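Local coordinates for protein yeast Cdc13 OB4 (Candida glabrata, PDB 3RMH) that forms, as the fourth OB fold of a yeast telomere protein, a homodimer, and belongs to a protein that probably binds telomeric DNA, at residues L68-E77 against I114-C122. The protein carries 2 engineered substitutions. Sequence-based numbering, arbitrary orientation.
Sequences LEVYITGKEE and IIRWSPIEC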
# COMPACT_ATOMS: atom_id res chain seq x y z
N LEU B 68 -4.73 -2.15 6.34
CA LEU B 68 -4.33 -3.41 5.72
C LEU B 68 -4.75 -3.35 4.26
O LEU B 68 -5.91 -3.07 3.94
CB LEU B 68 -4.99 -4.60 6.44
CG LEU B 68 -4.31 -5.96 6.19
CD1 LEU B 68 -3.00 -6.04 6.98
CD2 LEU B 68 -5.22 -7.10 6.60
N GLU B 69 -3.80 -3.57 3.37
CA GLU B 69 -4.11 -3.64 1.95
C GLU B 69 -4.32 -5.09 1.53
O GLU B 69 -3.41 -5.92 1.60
CB GLU B 69 -3.02 -2.97 1.09
CG GLU B 69 -3.41 -2.86 -0.38
CD GLU B 69 -2.60 -1.81 -1.14
OE1 GLU B 69 -1.57 -1.34 -0.62
OE2 GLU B 69 -3.01 -1.46 -2.27
N VAL B 70 -5.54 -5.39 1.11
CA VAL B 70 -5.95 -6.75 0.78
C VAL B 70 -6.04 -6.88 -0.74
O VAL B 70 -6.76 -6.13 -1.38
CB VAL B 70 -7.34 -7.03 1.37
CG1 VAL B 70 -7.84 -8.41 0.94
CG2 VAL B 70 -7.30 -6.92 2.89
N TYR B 71 -5.33 -7.85 -1.29
CA TYR B 71 -5.22 -8.00 -2.73
C TYR B 71 -5.95 -9.21 -3.24
O TYR B 71 -5.82 -10.30 -2.69
CB TYR B 71 -3.74 -8.22 -3.12
CG TYR B 71 -2.84 -7.04 -2.91
CD1 TYR B 71 -2.41 -6.28 -3.98
CD2 TYR B 71 -2.38 -6.71 -1.64
CE1 TYR B 71 -1.56 -5.19 -3.80
CE2 TYR B 71 -1.52 -5.63 -1.45
CZ TYR B 71 -1.12 -4.88 -2.53
OH TYR B 71 -0.28 -3.81 -2.33
N ILE B 72 -6.70 -9.02 -4.32
CA ILE B 72 -7.29 -10.13 -5.05
C ILE B 72 -6.60 -10.07 -6.41
O ILE B 72 -6.88 -9.18 -7.20
CB ILE B 72 -8.79 -9.94 -5.23
CG1 ILE B 72 -9.46 -9.91 -3.85
CG2 ILE B 72 -9.37 -11.06 -6.07
CD1 ILE B 72 -10.96 -9.58 -3.91
N THR B 73 -5.72 -11.02 -6.67
CA THR B 73 -4.77 -10.85 -7.78
C THR B 73 -4.81 -11.99 -8.78
O THR B 73 -4.79 -13.16 -8.40
CB THR B 73 -3.36 -10.71 -7.22
OG1 THR B 73 -3.36 -9.70 -6.21
CG2 THR B 73 -2.38 -10.34 -8.33
N GLY B 74 -4.86 -11.65 -10.07
CA GLY B 74 -4.88 -12.63 -11.15
C GLY B 74 -6.27 -12.82 -11.74
O GLY B 74 -7.26 -12.66 -11.05
N LYS B 75 -6.33 -13.17 -13.03
CA LYS B 75 -7.61 -13.35 -13.71
C LYS B 75 -8.52 -14.31 -12.97
O LYS B 75 -9.72 -14.07 -12.83
CB LYS B 75 -7.40 -13.86 -15.14
CG LYS B 75 -6.97 -15.33 -15.23
CD LYS B 75 -7.23 -15.92 -16.61
CE LYS B 75 -6.40 -15.24 -17.68
NZ LYS B 75 -7.03 -15.34 -19.03
N GLU B 76 -7.94 -15.41 -12.48
CA GLU B 76 -8.72 -16.47 -11.84
C GLU B 76 -9.33 -16.03 -10.51
O GLU B 76 -10.51 -16.28 -10.26
CB GLU B 76 -7.85 -17.71 -11.63
CG GLU B 76 -8.64 -19.00 -11.63
CD GLU B 76 -9.11 -19.41 -13.02
OE1 GLU B 76 -8.85 -18.66 -13.99
OE2 GLU B 76 -9.73 -20.49 -13.14
N GLU B 77 -8.53 -15.38 -9.67
CA GLU B 77 -9.01 -14.87 -8.39
C GLU B 77 -10.06 -13.78 -8.56
O GLU B 77 -11.06 -13.73 -7.84
CB GLU B 77 -7.85 -14.34 -7.56
CG GLU B 77 -6.93 -15.40 -6.98
CD GLU B 77 -5.78 -14.78 -6.21
OE1 GLU B 77 -5.94 -13.64 -5.71
OE2 GLU B 77 -4.70 -15.42 -6.12
N ILE B 114 7.83 -9.13 -1.21
CA ILE B 114 6.91 -8.33 -0.43
C ILE B 114 5.77 -9.22 0.06
O ILE B 114 5.23 -10.02 -0.69
CB ILE B 114 6.32 -7.18 -1.27
CG1 ILE B 114 7.44 -6.28 -1.81
CG2 ILE B 114 5.31 -6.37 -0.45
CD1 ILE B 114 6.95 -4.97 -2.41
N ILE B 115 5.42 -9.09 1.33
CA ILE B 115 4.29 -9.87 1.82
C ILE B 115 3.01 -9.13 1.43
O ILE B 115 2.90 -7.92 1.64
CB ILE B 115 4.35 -10.08 3.34
CG1 ILE B 115 5.40 -11.15 3.66
CG2 ILE B 115 2.98 -10.52 3.89
CD1 ILE B 115 5.78 -11.22 5.12
N ARG B 116 2.06 -9.84 0.84
CA ARG B 116 0.76 -9.22 0.56
C ARG B 116 -0.34 -10.03 1.21
O ARG B 116 -0.33 -11.25 1.17
CB ARG B 116 0.52 -9.12 -0.95
CG ARG B 116 1.42 -8.11 -1.66
CD ARG B 116 1.21 -8.14 -3.16
NE ARG B 116 2.09 -7.19 -3.85
CZ ARG B 116 3.37 -7.42 -4.12
NH1 ARG B 116 3.94 -8.55 -3.73
NH2 ARG B 116 4.10 -6.51 -4.76
N TRP B 117 -1.29 -9.33 1.82
CA TRP B 117 -2.44 -9.95 2.45
C TRP B 117 -3.53 -10.19 1.40
O TRP B 117 -3.75 -9.36 0.51
CB TRP B 117 -2.96 -9.06 3.60
CG TRP B 117 -1.99 -9.07 4.74
CD1 TRP B 117 -0.90 -8.25 4.91
CD2 TRP B 117 -1.99 -9.99 5.85
NE1 TRP B 117 -0.24 -8.60 6.08
CE2 TRP B 117 -0.87 -9.65 6.65
CE3 TRP B 117 -2.81 -11.04 6.23
CZ2 TRP B 117 -0.58 -10.34 7.84
CZ3 TRP B 117 -2.51 -11.73 7.39
CH2 TRP B 117 -1.41 -11.37 8.19
N SER B 118 -4.20 -11.33 1.51
CA SER B 118 -5.15 -11.75 0.50
C SER B 118 -6.33 -12.37 1.22
O SER B 118 -6.14 -12.95 2.28
CB SER B 118 -4.48 -12.80 -0.39
OG SER B 118 -5.14 -12.92 -1.63
N PRO B 119 -7.54 -12.25 0.66
CA PRO B 119 -8.71 -12.82 1.32
C PRO B 119 -9.07 -14.22 0.82
O PRO B 119 -8.74 -14.60 -0.30
CB PRO B 119 -9.82 -11.83 0.95
CG PRO B 119 -9.45 -11.38 -0.43
CD PRO B 119 -7.91 -11.39 -0.48
N ILE B 120 -9.79 -14.98 1.65
CA ILE B 120 -10.15 -16.34 1.32
C ILE B 120 -11.64 -16.48 1.05
O ILE B 120 -12.44 -16.06 1.87
CB ILE B 120 -9.81 -17.28 2.48
CG1 ILE B 120 -8.31 -17.25 2.75
CG2 ILE B 120 -10.30 -18.70 2.18
CD1 ILE B 120 -7.94 -17.71 4.14
N GLU B 121 -12.00 -17.10 -0.07
CA GLU B 121 -13.40 -17.39 -0.39
C GLU B 121 -14.23 -16.11 -0.31
O GLU B 121 -15.37 -16.11 0.13
CB GLU B 121 -13.97 -18.45 0.54
CG GLU B 121 -13.45 -19.86 0.29
CD GLU B 121 -13.83 -20.84 1.39
OE1 GLU B 121 -14.71 -20.50 2.22
OE2 GLU B 121 -13.26 -21.95 1.43
N CYS B 122 -13.62 -15.01 -0.72
CA CYS B 122 -14.30 -13.72 -0.71
C CYS B 122 -14.97 -13.51 -2.07
O CYS B 122 -14.32 -13.68 -3.10
CB CYS B 122 -13.27 -12.62 -0.44
SG CYS B 122 -13.96 -10.97 -0.31
O HOH W 1 -0.83 -6.20 2.10
O HOH W 2 -7.88 -14.09 -3.62
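Tyr71 is held to strand 115-119 through both its backbone N and its backbone O. Its N donates to Trp117 O at 2.8 Å, in the carbonyl plane and nearly straight. Its O accepts the hydroxyl of Ser118, with OG 2.9 Å from Tyr71 O and lying almost on the line of the C=O bond. Ser118 OG reaches it because it stands anti to its own backbone N (chi1 -160°); Arg107 adds a weak bond to the same hydroxyl. Further along, a water bridges Glu69 O and Trp117 N, taking the place of a direct backbone bond.

Arg116 lays its aliphatic chain across one face of the Tyr71 ring. Its CD sits over the ring centre, 3.9 Å from the centroid, a CH-pi contact. The chain is extended from CG to NE, and the guanidinium plane stands steeply to the ring plane, 81° apart. Any cation-pi attraction is weak at this range.

Leu68 CD1 lies over one face of the five-membered ring of Trp117, 3.7 Å from CD1 of that ring. Tyr30 meets the same indole from the strand 28-42. Pro119 packs against Val70 and Ile72. Its CD is tightly set against Val70 CG1 at 3.3 Å, while its CG touches Ile72 CG1.

The two strands cross at 69°, too steep for regular ladder pairing. Strand 68-73 pairs with 46-52 and strand 115-119 with 99-108, so this short junction brings together the two ends of the curled sheet, as in the closure of an OB-fold barrel.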